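Long-range contact in gamma-glutamyl phosphate reductase (Thermotoga maritima, PDB 1O20), which probably catalyses the NADPH-dependent reduction of L-glutamyl 5-phosphate to the corresponding semialdehyde in proline biosynthesis: residues G235-D248 against Y346-N358. Sequence-based numbering, arbitrary orientation.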
loop_
_atom_site.group_PDB
_atom_site.type_symbol
_atom_site.label_atom_id
_atom_site.label_comp_id
_atom_site.label_asym_id
_atom_site.label_seq_id
_atom_site.Cartn_x
_atom_site.Cartn_y
_atom_site.Cartn_z
ATOM N N GLY A 235 4.495 -3.572 -4.360
ATOM C CA GLY A 235 4.695 -4.648 -5.311
ATOM C C GLY A 235 3.707 -5.812 -5.178
ATOM O O GLY A 235 2.807 -5.786 -4.339
ATOM N N VAL A 236 3.929 -6.798 -6.050
ATOM C CA VAL A 236 3.249 -8.113 -6.085
ATOM C C VAL A 236 3.359 -8.896 -4.779
ATOM O O VAL A 236 4.388 -8.851 -4.096
ATOM C CB VAL A 236 3.876 -9.035 -7.166
ATOM C CG1 VAL A 236 3.118 -10.404 -7.242
ATOM C CG2 VAL A 236 3.853 -8.374 -8.539
ATOM N N GLY A 237 2.297 -9.625 -4.446
ATOM C CA GLY A 237 2.248 -10.388 -3.207
ATOM C C GLY A 237 1.980 -11.858 -3.486
ATOM O O GLY A 237 0.861 -12.342 -3.314
ATOM N N ASN A 238 3.012 -12.536 -3.973
ATOM C CA ASN A 238 3.042 -13.994 -4.044
ATOM C C ASN A 238 3.367 -14.525 -2.664
ATOM O O ASN A 238 4.522 -14.795 -2.357
ATOM C CB ASN A 238 4.088 -14.472 -5.054
ATOM C CG ASN A 238 3.985 -15.942 -5.344
ATOM O OD1 ASN A 238 2.875 -16.523 -5.314
ATOM N ND2 ASN A 238 5.137 -16.574 -5.652
ATOM N N CYS A 239 2.347 -14.684 -1.843
ATOM C CA CYS A 239 2.533 -14.937 -0.422
ATOM C C CYS A 239 2.394 -16.420 -0.104
ATOM O O CYS A 239 1.459 -17.086 -0.620
ATOM C CB CYS A 239 1.517 -14.135 0.371
ATOM S SG CYS A 239 1.684 -12.359 0.102
ATOM N N HIS A 240 3.306 -16.941 0.708
ATOM C CA HIS A 240 3.321 -18.368 1.091
ATOM C C HIS A 240 2.941 -18.536 2.531
ATOM O O HIS A 240 3.248 -17.693 3.366
ATOM C CB HIS A 240 4.695 -19.015 0.937
ATOM C CG HIS A 240 5.272 -18.896 -0.423
ATOM N ND1 HIS A 240 5.629 -17.692 -0.969
ATOM C CD2 HIS A 240 5.584 -19.841 -1.344
ATOM C CE1 HIS A 240 6.069 -17.887 -2.196
ATOM N NE2 HIS A 240 6.081 -19.188 -2.437
ATOM N N ILE A 241 2.252 -19.629 2.816
ATOM C CA ILE A 241 2.067 -20.141 4.156
ATOM C C ILE A 241 2.698 -21.530 4.192
ATOM O O ILE A 241 2.367 -22.385 3.357
ATOM C CB ILE A 241 0.557 -20.237 4.501
ATOM C CG1 ILE A 241 -0.088 -18.838 4.506
ATOM C CG2 ILE A 241 0.362 -20.921 5.826
ATOM C CD1 ILE A 241 -1.593 -18.915 4.647
ATOM N N PHE A 242 3.576 -21.764 5.164
ATOM C CA PHE A 242 4.179 -23.073 5.399
ATOM C C PHE A 242 3.599 -23.707 6.654
ATOM O O PHE A 242 3.675 -23.131 7.730
ATOM C CB PHE A 242 5.698 -22.929 5.576
ATOM C CG PHE A 242 6.380 -24.173 6.116
ATOM C CD1 PHE A 242 6.189 -25.390 5.516
ATOM C CD2 PHE A 242 7.226 -24.103 7.207
ATOM C CE1 PHE A 242 6.829 -26.539 6.010
ATOM C CE2 PHE A 242 7.860 -25.232 7.711
ATOM C CZ PHE A 242 7.674 -26.431 7.113
ATOM N N VAL A 243 2.996 -24.878 6.505
ATOM C CA VAL A 243 2.464 -25.644 7.595
ATOM C C VAL A 243 3.516 -26.673 8.011
ATOM O O VAL A 243 3.770 -27.636 7.325
ATOM C CB VAL A 243 1.145 -26.362 7.203
ATOM C CG1 VAL A 243 0.511 -26.979 8.445
ATOM C CG2 VAL A 243 0.114 -25.350 6.524
ATOM N N ASP A 244 4.128 -26.428 9.145
ATOM C CA ASP A 244 5.199 -27.267 9.675
ATOM C C ASP A 244 4.591 -28.491 10.360
ATOM O O ASP A 244 3.412 -28.532 10.674
ATOM C CB ASP A 244 5.994 -26.433 10.675
ATOM C CG ASP A 244 7.414 -26.960 10.986
ATOM O OD1 ASP A 244 8.011 -27.823 10.280
ATOM O OD2 ASP A 244 8.040 -26.458 11.968
ATOM N N GLU A 245 5.458 -29.473 10.597
ATOM C CA GLU A 245 5.113 -30.729 11.221
ATOM C C GLU A 245 4.344 -30.627 12.502
ATOM O O GLU A 245 3.369 -31.343 12.675
ATOM C CB GLU A 245 6.399 -31.518 11.510
ATOM C CG GLU A 245 6.121 -32.948 11.959
ATOM C CD GLU A 245 7.371 -33.661 12.443
ATOM O OE1 GLU A 245 8.473 -33.053 12.441
ATOM O OE2 GLU A 245 7.206 -34.849 12.795
ATOM N N SER A 246 4.761 -29.753 13.393
ATOM C CA SER A 246 4.112 -29.604 14.719
ATOM C C SER A 246 3.002 -28.587 14.796
ATOM O O SER A 246 2.485 -28.334 15.873
ATOM C CB SER A 246 5.158 -29.248 15.783
ATOM O OG SER A 246 5.748 -27.947 15.548
ATOM N N ALA A 247 2.599 -27.988 13.674
ATOM C CA ALA A 247 1.446 -27.078 13.694
ATOM C C ALA A 247 0.205 -27.739 14.272
ATOM O O ALA A 247 -0.048 -28.919 14.057
ATOM C CB ALA A 247 1.118 -26.612 12.306
ATOM N N ASP A 248 -0.556 -26.946 15.005
ATOM C CA ASP A 248 -1.897 -27.270 15.415
ATOM C C ASP A 248 -2.770 -27.233 14.168
ATOM O O ASP A 248 -3.159 -26.154 13.700
ATOM C CB ASP A 248 -2.375 -26.238 16.450
ATOM C CG ASP A 248 -3.751 -26.583 17.035
ATOM O OD1 ASP A 248 -4.554 -27.227 16.372
ATOM O OD2 ASP A 248 -4.105 -26.246 18.156
ATOM N N TYR A 346 10.790 -18.059 -4.729
ATOM C CA TYR A 346 9.555 -17.623 -5.397
ATOM C C TYR A 346 8.838 -16.438 -4.775
ATOM O O TYR A 346 7.917 -15.941 -5.353
ATOM C CB TYR A 346 8.593 -18.822 -5.547
ATOM C CG TYR A 346 9.085 -19.882 -6.452
ATOM C CD1 TYR A 346 9.534 -21.107 -5.944
ATOM C CD2 TYR A 346 9.119 -19.685 -7.839
ATOM C CE1 TYR A 346 9.970 -22.094 -6.781
ATOM C CE2 TYR A 346 9.592 -20.688 -8.707
ATOM C CZ TYR A 346 10.009 -21.886 -8.176
ATOM O OH TYR A 346 10.454 -22.916 -9.002
ATOM N N SER A 347 9.262 -15.969 -3.606
ATOM C CA SER A 347 8.589 -14.885 -2.892
ATOM C C SER A 347 8.804 -13.592 -3.658
ATOM O O SER A 347 9.809 -13.434 -4.326
ATOM C CB SER A 347 9.200 -14.750 -1.488
ATOM O OG SER A 347 8.811 -13.595 -0.769
ATOM N N THR A 348 7.855 -12.670 -3.573
ATOM C CA THR A 348 8.049 -11.322 -4.083
ATOM C C THR A 348 8.278 -10.352 -2.937
ATOM O O THR A 348 8.184 -9.147 -3.113
ATOM C CB THR A 348 6.852 -10.889 -4.892
ATOM O OG1 THR A 348 5.631 -11.031 -4.129
ATOM C CG2 THR A 348 6.684 -11.803 -6.140
ATOM N N GLY A 349 8.522 -10.877 -1.739
ATOM C CA GLY A 349 8.907 -10.043 -0.620
ATOM C C GLY A 349 7.765 -9.292 0.034
ATOM O O GLY A 349 7.970 -8.255 0.638
ATOM N N HIS A 350 6.554 -9.824 -0.062
ATOM C CA HIS A 350 5.401 -9.179 0.559
ATOM C C HIS A 350 5.148 -9.750 1.950
ATOM O O HIS A 350 5.555 -9.156 2.955
ATOM C CB HIS A 350 4.171 -9.307 -0.361
ATOM C CG HIS A 350 3.030 -8.405 -0.003
ATOM N ND1 HIS A 350 2.292 -8.552 1.148
ATOM C CD2 HIS A 350 2.495 -7.340 -0.662
ATOM C CE1 HIS A 350 1.352 -7.621 1.186
ATOM N NE2 HIS A 350 1.460 -6.863 0.107
ATOM N N SER A 351 4.406 -10.859 1.997
ATOM C CA SER A 351 4.007 -11.501 3.215
ATOM C C SER A 351 4.292 -13.021 3.144
ATOM O O SER A 351 4.009 -13.663 2.154
ATOM C CB SER A 351 2.521 -11.242 3.460
ATOM O OG SER A 351 2.305 -9.858 3.548
ATOM N N GLU A 352 4.844 -13.565 4.230
ATOM C CA GLU A 352 5.171 -14.992 4.346
ATOM C C GLU A 352 4.862 -15.452 5.765
ATOM O O GLU A 352 5.150 -14.735 6.724
ATOM C CB GLU A 352 6.657 -15.234 4.011
ATOM C CG GLU A 352 7.135 -14.602 2.720
ATOM C CD GLU A 352 6.508 -15.180 1.448
ATOM O OE1 GLU A 352 5.771 -16.180 1.542
ATOM O OE2 GLU A 352 6.734 -14.610 0.352
ATOM N N SER A 353 4.311 -16.654 5.895
ATOM C CA SER A 353 3.875 -17.188 7.176
ATOM C C SER A 353 4.291 -18.639 7.438
ATOM O O SER A 353 4.284 -19.497 6.529
ATOM C CB SER A 353 2.371 -17.091 7.289
ATOM O OG SER A 353 1.955 -17.530 8.591
ATOM N N ILE A 354 4.643 -18.908 8.688
ATOM C CA ILE A 354 4.861 -20.270 9.131
ATOM C C ILE A 354 3.867 -20.608 10.188
ATOM O O ILE A 354 3.701 -19.880 11.135
ATOM C CB ILE A 354 6.309 -20.523 9.639
ATOM C CG1 ILE A 354 6.464 -21.976 10.146
ATOM C CG2 ILE A 354 6.701 -19.579 10.751
ATOM C CD1 ILE A 354 7.951 -22.385 10.336
ATOM N N LEU A 355 3.252 -21.761 10.041
ATOM C CA LEU A 355 2.391 -22.294 11.069
ATOM C C LEU A 355 3.161 -23.432 11.739
ATOM O O LEU A 355 3.461 -24.439 11.115
ATOM C CB LEU A 355 1.054 -22.773 10.468
ATOM C CG LEU A 355 0.330 -21.774 9.557
ATOM C CD1 LEU A 355 -1.049 -22.333 9.130
ATOM C CD2 LEU A 355 0.181 -20.358 10.151
ATOM N N THR A 356 3.449 -23.276 13.028
ATOM C CA THR A 356 4.268 -24.267 13.758
ATOM C C THR A 356 4.120 -24.142 15.276
ATOM O O THR A 356 3.675 -23.122 15.778
ATOM C CB THR A 356 5.758 -24.149 13.313
ATOM O OG1 THR A 356 6.573 -25.212 13.854
ATOM C CG2 THR A 356 6.388 -22.848 13.785
ATOM N N GLU A 357 4.456 -25.223 15.980
ATOM C CA GLU A 357 4.652 -25.173 17.422
ATOM C C GLU A 357 6.106 -25.327 17.845
ATOM O O GLU A 357 6.412 -25.512 19.034
ATOM C CB GLU A 357 3.774 -26.235 18.062
ATOM C CG GLU A 357 2.302 -25.867 17.963
ATOM C CD GLU A 357 1.966 -24.584 18.744
ATOM O OE1 GLU A 357 2.358 -24.463 19.957
ATOM O OE2 GLU A 357 1.324 -23.678 18.142
ATOM N N ASN A 358 7.019 -25.276 16.887
ATOM C CA ASN A 358 8.403 -25.510 17.156
ATOM C C ASN A 358 9.167 -24.184 17.233
ATOM O O ASN A 358 9.262 -23.471 16.253
ATOM C CB ASN A 358 8.988 -26.425 16.075
ATOM C CG ASN A 358 10.395 -26.826 16.353
ATOM O OD1 ASN A 358 11.311 -26.008 16.291
ATOM N ND2 ASN A 358 10.583 -28.087 16.714
HETATM O O HOH W 1 6.706 -7.303 -4.580
HETATM O O HOH W 2 5.610 -12.474 -0.658
#
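Glu352 lies alongside His240 on the same face of the sheet and takes two hydrogen bonds from it on one oxygen: OE1 lies 2.7 Å from the backbone N and 2.9 Å from ND1, the donors arriving from opposite faces of the carboxylate plane. Its bend (chi2 -66°) sets OE1 beside the ring, while OE2 accepts from Ser347 OG at 2.6 Å. A glutamine here would probably leave either the His240 donors or the Ser347 hydroxyl without an acceptor, since one oxygen becomes an NH2. Beyond this buried carboxylate, strands 239-243 and 351-355 run parallel, and Leu355 N meets Phe242 O almost linearly at 2.7 Å. Apolar side chains suit the tightly packed middle, filling the space between sheet and helices: Phe242 offers its ring edge to Ile354 CD1, 3.6 Å from CD2, and Ile241 CG2 meets Leu355 CG on the opposite sheet face. Toward both ends the contact turns polar and more open to solvent, where hydroxyls serve backbone groups: Thr348 OG1 donates to Val236 O and accepts from Asn238 N; Ser246 OG accepts from Glu357 N. Strand 270-276 flanks 239-243 and strand 373-376 flanks 351-355; helix 336-346 covers Phe242 and His240, helix 249-261 Ile241 and Leu355.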